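PDB 3T7V: 3-methylornithine synthase from Methanosarcina barkeri, which catalyses the radical-based isomerization of L-lysine to (3R)-3-methyl-D-ornithine in pyrrolysine biosynthesis, using a [4Fe-4S] cluster and S-adenosylmethionine. Local coordinates for residues A[56-61]-A[335-340]. Numbering follows the deposited sequence.
Sequences GNRVFL and GMKPAR
Arg58 and Lys337 are neighbours in a short parallel pairing of strands 58-68 and 337-338, their side chains side by side on one face of the sheet. Three backbone bonds stitch the pairing: Lys337 N to Asn57 O, Val59 N to Lys337 O (2.9 Å), and Ala339 N to Val59 O. Side chains add three more. With its CG between the backbone N and the carbonyl carbon (chi1 72°), Asn57 sends ND2 almost straight to Gly335 O (2.8 Å), which lies in its amide plane; Gly335 ends helix 324-334 in a Schellman motif. Bends at chi2 (-55°) and chi3 (-80°) bring Arg58 NE to Pro338 O (3.0 Å), and Arg58 NH2 reaches the same oxygen at 2.9 Å, a side-on grip. That oxygen lies in the guanidinium plane; NH2 arrives in the carbonyl plane, NE from above it. The Lys337 chain, extended as far as CE, lays its CD over one guanidinium face near the rim. An alanine in place of Arg58 would probably leave Pro338 O without both donors and the Lys337 methylenes without the flat group they cover. Val59 and Met336 touch through CG2 and CE (3.6 Å) and Leu61 CD1 meets Pro338 CG (4.0 Å), whereas Ala339 CB sits against Phe60 CE1 (3.3 Å). Phe60 also packs edge-to-face with Phe344 and His109, and His109 hydrogen-bonds both Ala339 O and Leu61 N. The contact thus fastens a C-terminal strand beside the start of the first strand of this radical SAM TIM barrel, away from the bound ligands, and the grip on Pro338 O probably limits guanidinium rotation.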
# COMPACT_ATOMS: atom_id res chain seq x y z
N GLY A 56 1.37 -14.23 14.61
CA GLY A 56 1.88 -13.88 15.93
C GLY A 56 2.06 -12.38 16.12
O GLY A 56 1.28 -11.59 15.61
N ASN A 57 3.13 -12.03 16.84
CA ASN A 57 3.53 -10.65 17.06
C ASN A 57 4.61 -10.22 16.10
O ASN A 57 5.28 -9.24 16.39
CB ASN A 57 4.01 -10.41 18.50
CG ASN A 57 5.37 -11.05 18.79
OD1 ASN A 57 5.76 -12.07 18.20
ND2 ASN A 57 6.14 -10.39 19.67
N ARG A 58 4.75 -10.90 14.96
CA ARG A 58 5.82 -10.64 14.01
C ARG A 58 5.32 -9.75 12.87
O ARG A 58 4.25 -9.95 12.36
CB ARG A 58 6.44 -11.93 13.47
CG ARG A 58 6.94 -12.93 14.54
CD ARG A 58 7.92 -12.34 15.53
NE ARG A 58 9.28 -12.26 14.98
CZ ARG A 58 10.21 -13.23 14.94
NH1 ARG A 58 9.98 -14.46 15.47
NH2 ARG A 58 11.38 -12.95 14.37
N VAL A 59 6.12 -8.75 12.50
CA VAL A 59 5.66 -7.75 11.55
C VAL A 59 6.69 -7.70 10.41
O VAL A 59 7.91 -7.83 10.61
CB VAL A 59 5.64 -6.35 12.30
CG1 VAL A 59 5.31 -5.22 11.30
CG2 VAL A 59 4.65 -6.39 13.45
N PHE A 60 6.20 -7.45 9.19
CA PHE A 60 7.06 -7.30 8.02
C PHE A 60 7.32 -5.80 7.79
O PHE A 60 6.51 -4.96 8.22
CB PHE A 60 6.38 -7.93 6.78
CG PHE A 60 6.10 -9.39 6.92
CD1 PHE A 60 7.15 -10.26 7.10
CD2 PHE A 60 4.80 -9.86 6.91
CE1 PHE A 60 6.88 -11.65 7.28
CE2 PHE A 60 4.53 -11.25 7.00
CZ PHE A 60 5.59 -12.10 7.20
N LEU A 61 8.43 -5.47 7.16
CA LEU A 61 8.91 -4.07 7.00
C LEU A 61 9.24 -3.81 5.52
O LEU A 61 10.06 -4.54 4.92
CB LEU A 61 10.14 -3.82 7.83
CG LEU A 61 9.98 -4.12 9.30
CD1 LEU A 61 11.35 -4.08 10.03
CD2 LEU A 61 9.00 -3.14 9.93
N GLY A 335 5.32 -4.53 21.94
CA GLY A 335 5.44 -5.97 22.11
C GLY A 335 5.49 -6.77 20.83
O GLY A 335 5.17 -7.99 20.82
N MET A 336 5.91 -6.10 19.77
CA MET A 336 5.96 -6.77 18.45
C MET A 336 7.41 -6.82 18.01
O MET A 336 8.25 -6.07 18.52
CB MET A 336 5.08 -6.04 17.43
CG MET A 336 3.59 -6.11 17.88
SD MET A 336 2.57 -5.33 16.64
CE MET A 336 1.97 -6.85 15.83
N LYS A 337 7.69 -7.64 17.00
CA LYS A 337 9.10 -7.88 16.52
C LYS A 337 9.13 -8.05 15.01
O LYS A 337 8.21 -8.63 14.45
CB LYS A 337 9.66 -9.16 17.22
CG LYS A 337 11.08 -9.61 16.94
CD LYS A 337 11.40 -10.89 17.74
CE LYS A 337 12.81 -11.46 17.40
NZ LYS A 337 13.86 -10.40 17.37
N PRO A 338 10.20 -7.61 14.36
CA PRO A 338 10.27 -7.99 12.96
C PRO A 338 10.26 -9.47 12.74
O PRO A 338 10.91 -10.23 13.49
CB PRO A 338 11.54 -7.30 12.46
CG PRO A 338 11.81 -6.21 13.42
CD PRO A 338 11.31 -6.75 14.76
N ALA A 339 9.56 -9.89 11.65
CA ALA A 339 9.52 -11.28 11.23
C ALA A 339 10.86 -11.80 10.67
O ALA A 339 11.75 -11.03 10.23
CB ALA A 339 8.43 -11.45 10.16
N ARG A 340 10.96 -13.14 10.58
CA ARG A 340 12.11 -13.75 9.90
C ARG A 340 11.90 -13.59 8.37
O ARG A 340 10.75 -13.61 7.89
CB ARG A 340 12.14 -15.24 10.14
CG ARG A 340 12.62 -15.62 11.56
CD ARG A 340 12.92 -17.11 11.54
NE ARG A 340 13.22 -17.54 12.90
CZ ARG A 340 13.68 -18.74 13.19
NH1 ARG A 340 13.90 -19.60 12.18
NH2 ARG A 340 13.92 -19.04 14.46